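Solute Binding Protein, BlMnBP1 in complex with mannotriose (Bifidobacterium, PDB 6FUV) probably captures beta-manno-oligosaccharides such as mannotriose outside the cell and hands them to an ABC transporter for uptake. Local coordinates at residues A[188-193]-A[287-292]; A[173-178]-A[250-255]. One frame throughout, in Å; residues are numbered along the deposited sequence.

Contact 1. Residues A[188-193]-A[287-292]; sequences DQYIGG and MPFPIT. With BMA (beta-D-mannopyranose), chain B.
Tyr190 and Phe289 reach each other through different first torsions: CG of Tyr190 lies anti to its carbonyl carbon (chi1 -60°), while CG of Phe289 lies anti to the backbone N (chi1 -178°). The pair packs within one lobe of a periplasmic-binding-protein fold, where the 3-10 turn at 188-190 faces the chain at 287-292, on an outermost strand of the four-stranded sheet and the loop that follows. The rings are neither stacked nor edge-to-face: their planes make 41° and their centroids are 4.7 Å apart. Tyr190 leads with one flank, its CD2 lying 3.5 Å from CD1 of Phe289 and equally near CB and CG, so the contact is concentrated near the root of the phenylalanine ring.

Phe289 is held between two neighbours. Tyr190 CG lies over one face, offset toward the rim, while Pro290 CD lies 3.3 Å above the plane of the opposite face; CG1 of Ile291 meets the ring edge in plane. Pro290 centres an inverse gamma turn, in which Ile291 N donates to Phe289 O at 2.7 Å and so bends the chain at Pro290. On the other side of the pair, the Tyr190 hydroxyl hydrogen-bonds Gly135 O, tying the ring to the adjoining strand 135-139, and Val227 of helix 223-236 also packs on Tyr190.

One residue earlier the same turn enters the glycan pocket. Gln189 OE1 is engaged by Ser134 OG, which helps fix the rotation of the amide, and Gln189 NE2 donates to O2 of the chain B mannose at 3.2 Å.

Contact 2. Residues A[173-178]-A[250-255]; sequences PLYTNF and ESSKGK. With BMA (beta-D-mannopyranose), chain C.
Tyr175 meets Ser252 across the contact, with CE2 of its ring 3.6 Å from Ser252 CB, an oblique apolar touch. Asn177 comes to the same serine with its amide, but Asn177 ND2 stops 3.6 Å from Ser252 OG, a distance of packing; the hydroxyl is instead bonded to Trp249 O, in the same helix 249-257. Asn177 OD1 lies in plane at the edge of the Tyr175 ring, so the three side chains form one buried cluster.

At the tyrosine's far end a water joins the segments: it lies 2.8 Å from Tyr175 OH and donates to Ser251 OG. The Tyr175 hydroxyl also bonds Asp248 N, which probably helps hold the ring against the start of helix 249-257.

Elsewhere on the helix, Glu250 and Lys253 turn to the sugar. Lys253 is extended beyond CG, and its NZ donates to both O1 and O2 of the chain C mannose. Lys253 NZ also meets Glu250 OE1 at 2.7 Å on the syn side, 32° out of the carboxylate plane. Glu250 OE2 accepts from O1. A methionine in place of Lys253 would probably leave the Glu250 carboxylate without its salt-bridge mate and O2 without this donor. With Trp249 NE1 and Gln273 OE1 also bonded to this mannose, these side chains form part of the glycan pocket of this solute-binding protein, where a charged pair binds the sugar hydroxyls.

How the contacts relate
Contact 1 and contact 2 have centres about 20 Å apart, and their nearest atoms stay about 7 Å from each other, so they do not touch. Both reach the same four-stranded mixed sheet, at its two outermost strands: segment 287-292 overlaps strand 284-288, and segment 173-178 overlaps strand 172-174, with strands 261-264 and 135-139 between them. Along the chain the order is 173-178, 188-193, 250-255, 287-292, so the pairings cross. Each contact also contributes side chains to the one glycan pocket, so separate elements packed around one sheet build a single extended manno-oligosaccharide site.

Contact 1. Residues A[188-193]-A[287-292]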
loop_
_atom_site.group_PDB
_atom_site.type_symbol
_atom_site.label_atom_id
_atom_site.label_comp_id
_atom_site.label_asym_id
_atom_site.label_seq_id
_atom_site.Cartn_x
_atom_site.Cartn_y
_atom_site.Cartn_z
ATOM N N ASP A 188 -3.615 -6.826 -5.517
ATOM C CA ASP A 188 -2.333 -7.477 -5.704
ATOM C C ASP A 188 -1.586 -7.618 -4.385
ATOM O O ASP A 188 -0.681 -8.458 -4.274
ATOM C CB ASP A 188 -1.505 -6.668 -6.716
ATOM C CG ASP A 188 -1.962 -6.848 -8.172
ATOM O OD1 ASP A 188 -2.763 -7.758 -8.406
ATOM O OD2 ASP A 188 -1.537 -6.031 -9.057
ATOM N N GLN A 189 -1.964 -6.827 -3.384
ATOM C CA GLN A 189 -1.187 -6.719 -2.158
ATOM C C GLN A 189 -1.336 -7.945 -1.279
ATOM O O GLN A 189 -0.545 -8.131 -0.362
ATOM C CB GLN A 189 -1.619 -5.440 -1.398
ATOM C CG GLN A 189 -1.418 -4.199 -2.147
ATOM C CD GLN A 189 -1.790 -2.959 -1.421
ATOM O OE1 GLN A 189 -2.171 -2.971 -0.266
ATOM N NE2 GLN A 189 -1.622 -1.851 -2.092
ATOM N N TYR A 190 -2.295 -8.789 -1.564
ATOM C CA TYR A 190 -2.660 -9.897 -0.716
ATOM C C TYR A 190 -2.085 -11.224 -1.204
ATOM O O TYR A 190 -2.130 -12.227 -0.463
ATOM C CB TYR A 190 -4.186 -9.988 -0.643
ATOM C CG TYR A 190 -4.856 -8.787 -0.084
ATOM C CD1 TYR A 190 -5.195 -7.754 -0.898
ATOM C CD2 TYR A 190 -5.140 -8.667 1.265
ATOM C CE1 TYR A 190 -5.819 -6.617 -0.412
ATOM C CE2 TYR A 190 -5.738 -7.543 1.779
ATOM C CZ TYR A 190 -6.105 -6.515 0.927
ATOM O OH TYR A 190 -6.700 -5.401 1.412
ATOM N N ILE A 191 -1.438 -11.247 -2.380
ATOM C CA ILE A 191 -1.201 -12.549 -3.023
ATOM C C ILE A 191 0.084 -13.246 -2.595
ATOM O O ILE A 191 0.323 -14.378 -3.005
ATOM C CB ILE A 191 -1.214 -12.414 -4.564
ATOM C CG1 ILE A 191 -0.053 -11.549 -5.049
ATOM C CG2 ILE A 191 -2.535 -11.837 -4.978
ATOM C CD1 ILE A 191 0.241 -11.677 -6.519
ATOM N N GLY A 192 0.952 -12.583 -1.870
ATOM C CA GLY A 192 2.199 -13.170 -1.439
ATOM C C GLY A 192 2.117 -13.741 -0.022
ATOM O O GLY A 192 1.501 -14.779 0.226
ATOM N N GLY A 193 2.716 -13.041 0.920
ATOM C CA GLY A 193 2.708 -13.502 2.284
ATOM C C GLY A 193 1.327 -13.778 2.827
ATOM O O GLY A 193 1.130 -14.774 3.506
ATOM N N MET A 287 -9.703 -6.131 9.957
ATOM C CA MET A 287 -9.472 -7.555 10.085
ATOM C C MET A 287 -8.452 -8.086 9.086
ATOM O O MET A 287 -8.264 -7.535 7.992
ATOM C CB MET A 287 -10.771 -8.356 9.919
ATOM C CG MET A 287 -11.574 -8.058 8.763
ATOM S SD MET A 287 -12.955 -9.225 8.540
ATOM C CE MET A 287 -12.047 -10.477 7.755
ATOM N N PRO A 288 -7.814 -9.197 9.443
ATOM C CA PRO A 288 -6.933 -9.874 8.486
ATOM C C PRO A 288 -7.729 -10.316 7.275
ATOM O O PRO A 288 -8.917 -10.606 7.362
ATOM C CB PRO A 288 -6.402 -11.065 9.275
ATOM C CG PRO A 288 -6.433 -10.547 10.687
ATOM C CD PRO A 288 -7.705 -9.789 10.781
ATOM N N PHE A 289 -7.085 -10.275 6.125
ATOM C CA PHE A 289 -7.719 -10.791 4.946
ATOM C C PHE A 289 -8.039 -12.257 5.224
ATOM O O PHE A 289 -7.203 -12.985 5.782
ATOM C CB PHE A 289 -6.822 -10.593 3.710
ATOM C CG PHE A 289 -7.467 -11.068 2.428
ATOM C CD1 PHE A 289 -8.253 -10.239 1.685
ATOM C CD2 PHE A 289 -7.289 -12.313 1.979
ATOM C CE1 PHE A 289 -8.838 -10.648 0.569
ATOM C CE2 PHE A 289 -7.936 -12.735 0.840
ATOM C CZ PHE A 289 -8.678 -11.893 0.158
ATOM N N PRO A 290 -9.231 -12.725 4.864
ATOM C CA PRO A 290 -9.651 -14.067 5.298
ATOM C C PRO A 290 -9.032 -15.214 4.503
ATOM O O PRO A 290 -9.690 -15.989 3.719
ATOM C CB PRO A 290 -11.159 -13.985 5.123
ATOM C CG PRO A 290 -11.332 -13.121 3.942
ATOM C CD PRO A 290 -10.221 -12.114 3.957
ATOM N N ILE A 291 -7.729 -15.404 4.707
ATOM C CA ILE A 291 -7.062 -16.617 4.253
ATOM C C ILE A 291 -6.347 -17.204 5.452
ATOM O O ILE A 291 -5.730 -16.470 6.228
ATOM C CB ILE A 291 -6.072 -16.361 3.100
ATOM C CG1 ILE A 291 -6.805 -16.155 1.778
ATOM C CG2 ILE A 291 -5.117 -17.478 2.972
ATOM C CD1 ILE A 291 -5.854 -16.151 0.509
ATOM N N THR A 292 -6.371 -18.532 5.569
ATOM C CA THR A 292 -5.648 -19.276 6.596
ATOM C C THR A 292 -4.769 -20.321 5.937
ATOM O O THR A 292 -5.203 -21.025 5.028
ATOM C CB THR A 292 -6.618 -19.916 7.614
ATOM O OG1 THR A 292 -7.318 -18.874 8.315
ATOM C CG2 THR A 292 -5.904 -20.754 8.619
HETATM C C1 BMA B . -0.942 2.782 -0.852
HETATM C C2 BMA B . -0.641 1.695 0.164
HETATM C C3 BMA B . 0.783 1.138 -0.012
HETATM C C4 BMA B . 0.997 0.806 -1.524
HETATM C C5 BMA B . 0.670 2.014 -2.370
HETATM C C6 BMA B . 0.897 1.773 -3.855
HETATM O O2 BMA B . -1.585 0.623 -0.055
HETATM O O3 BMA B . 1.091 -0.012 0.813
HETATM O O4 BMA B . 2.308 0.442 -1.769
HETATM O O5 BMA B . -0.693 2.334 -2.166
HETATM O O6 BMA B . -0.054 0.843 -4.313
#

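Contact 2. Residues A[173-178]-A[250-255]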
loop_
_atom_site.group_PDB
_atom_site.type_symbol
_atom_site.label_atom_id
_atom_site.label_comp_id
_atom_site.label_asym_id
_atom_site.label_seq_id
_atom_site.Cartn_x
_atom_site.Cartn_y
_atom_site.Cartn_z
ATOM N N PRO A 173 -22.656 -5.253 1.074
ATOM C CA PRO A 173 -21.768 -6.196 1.781
ATOM C C PRO A 173 -20.279 -5.921 1.533
ATOM O O PRO A 173 -19.462 -5.911 2.480
ATOM C CB PRO A 173 -22.219 -7.580 1.242
ATOM C CG PRO A 173 -23.661 -7.377 0.791
ATOM C CD PRO A 173 -23.641 -5.951 0.230
ATOM N N LEU A 174 -19.889 -5.729 0.267
ATOM C CA LEU A 174 -18.519 -5.338 -0.076
ATOM C C LEU A 174 -18.542 -4.343 -1.222
ATOM O O LEU A 174 -19.141 -4.619 -2.257
ATOM C CB LEU A 174 -17.693 -6.562 -0.467
ATOM C CG LEU A 174 -16.206 -6.333 -0.695
ATOM C CD1 LEU A 174 -15.435 -7.623 -0.509
ATOM C CD2 LEU A 174 -15.975 -5.815 -2.085
ATOM N N TYR A 175 -17.923 -3.194 -1.018
ATOM C CA TYR A 175 -17.835 -2.095 -1.970
ATOM C C TYR A 175 -16.515 -2.216 -2.726
ATOM O O TYR A 175 -15.454 -2.311 -2.117
ATOM C CB TYR A 175 -17.950 -0.757 -1.211
ATOM C CG TYR A 175 -18.258 0.462 -2.057
ATOM C CD1 TYR A 175 -19.556 0.722 -2.487
ATOM C CD2 TYR A 175 -17.278 1.377 -2.382
ATOM C CE1 TYR A 175 -19.848 1.852 -3.302
ATOM C CE2 TYR A 175 -17.561 2.478 -3.164
ATOM C CZ TYR A 175 -18.832 2.718 -3.615
ATOM O OH TYR A 175 -19.069 3.838 -4.360
ATOM N N THR A 176 -16.585 -2.244 -4.044
ATOM C CA THR A 176 -15.393 -2.540 -4.829
ATOM C C THR A 176 -14.503 -1.323 -5.063
ATOM O O THR A 176 -13.302 -1.468 -5.266
ATOM C CB THR A 176 -15.786 -3.094 -6.195
ATOM O OG1 THR A 176 -16.455 -2.056 -6.946
ATOM C CG2 THR A 176 -16.659 -4.305 -6.132
ATOM N N ASN A 177 -15.060 -0.131 -5.064
ATOM C CA ASN A 177 -14.366 1.041 -5.587
ATOM C C ASN A 177 -13.710 0.763 -6.945
ATOM O O ASN A 177 -12.638 1.275 -7.292
ATOM C CB ASN A 177 -13.352 1.560 -4.590
ATOM C CG ASN A 177 -13.981 2.412 -3.538
ATOM O OD1 ASN A 177 -14.426 3.528 -3.802
ATOM N ND2 ASN A 177 -14.024 1.882 -2.315
ATOM N N PHE A 178 -14.376 -0.048 -7.742
ATOM C CA PHE A 178 -14.007 -0.273 -9.125
ATOM C C PHE A 178 -13.501 0.963 -9.848
ATOM O O PHE A 178 -12.531 0.846 -10.591
ATOM C CB PHE A 178 -15.238 -0.884 -9.833
ATOM C CG PHE A 178 -15.145 -0.988 -11.320
ATOM C CD1 PHE A 178 -15.517 0.100 -12.129
ATOM C CD2 PHE A 178 -14.798 -2.176 -11.926
ATOM C CE1 PHE A 178 -15.454 -0.004 -13.507
ATOM C CE2 PHE A 178 -14.734 -2.257 -13.350
ATOM C CZ PHE A 178 -15.057 -1.178 -14.102
ATOM N N GLU A 250 -14.286 8.960 -2.040
ATOM C CA GLU A 250 -14.403 9.834 -0.872
ATOM C C GLU A 250 -15.706 9.588 -0.111
ATOM O O GLU A 250 -15.735 9.610 1.130
ATOM C CB GLU A 250 -14.332 11.297 -1.264
ATOM C CG GLU A 250 -13.022 11.773 -1.855
ATOM C CD GLU A 250 -11.837 11.624 -0.919
ATOM O OE1 GLU A 250 -12.029 11.536 0.298
ATOM O OE2 GLU A 250 -10.712 11.665 -1.439
ATOM N N SER A 251 -16.807 9.385 -0.835
ATOM C CA SER A 251 -18.066 9.114 -0.154
ATOM C C SER A 251 -18.107 7.720 0.475
ATOM O O SER A 251 -18.833 7.524 1.446
ATOM C CB SER A 251 -19.209 9.329 -1.144
ATOM O OG SER A 251 -19.270 8.341 -2.125
ATOM N N SER A 252 -17.303 6.764 -0.008
ATOM C CA SER A 252 -17.302 5.420 0.572
ATOM C C SER A 252 -16.771 5.421 1.997
ATOM O O SER A 252 -17.174 4.582 2.817
ATOM C CB SER A 252 -16.501 4.475 -0.314
ATOM O OG SER A 252 -15.119 4.505 -0.097
ATOM N N LYS A 253 -15.880 6.368 2.308
ATOM C CA LYS A 253 -15.392 6.516 3.675
ATOM C C LYS A 253 -16.545 6.794 4.630
ATOM O O LYS A 253 -16.668 6.186 5.691
ATOM C CB LYS A 253 -14.356 7.642 3.741
ATOM C CG LYS A 253 -13.086 7.451 2.905
ATOM C CD LYS A 253 -12.256 8.742 2.919
ATOM C CE LYS A 253 -11.224 8.757 1.848
ATOM N NZ LYS A 253 -10.401 9.971 1.814
ATOM N N GLY A 254 -17.394 7.733 4.282
ATOM C CA GLY A 254 -18.532 7.997 5.125
ATOM C C GLY A 254 -19.460 6.809 5.209
ATOM O O GLY A 254 -20.017 6.523 6.271
ATOM N N LYS A 255 -19.680 6.140 4.081
ATOM C CA LYS A 255 -20.649 5.059 4.065
ATOM C C LYS A 255 -20.171 3.907 4.939
ATOM O O LYS A 255 -20.983 3.235 5.569
ATOM C CB LYS A 255 -20.881 4.587 2.638
ATOM C CG LYS A 255 -21.752 5.506 1.755
ATOM C CD LYS A 255 -21.824 4.939 0.348
ATOM C CE LYS A 255 -22.761 5.692 -0.522
ATOM N NZ LYS A 255 -22.490 5.382 -1.932
HETATM C C1 BMA C . -7.361 10.765 -0.499
HETATM C C2 BMA C . -6.950 9.738 0.556
HETATM C C3 BMA C . -5.720 8.963 0.029
HETATM C C4 BMA C . -6.084 8.317 -1.325
HETATM C C5 BMA C . -6.648 9.368 -2.291
HETATM C C6 BMA C . -7.137 8.763 -3.637
HETATM O O1 BMA C . -8.462 11.414 -0.016
HETATM O O2 BMA C . -7.990 8.768 0.760
HETATM O O3 BMA C . -5.263 8.057 1.011
HETATM O O4 BMA C . -4.960 7.748 -2.008
HETATM O O5 BMA C . -7.737 10.088 -1.664
HETATM O O6 BMA C . -7.402 9.812 -4.560
HETATM O O HOH W 1 -20.058 5.687 -2.558
#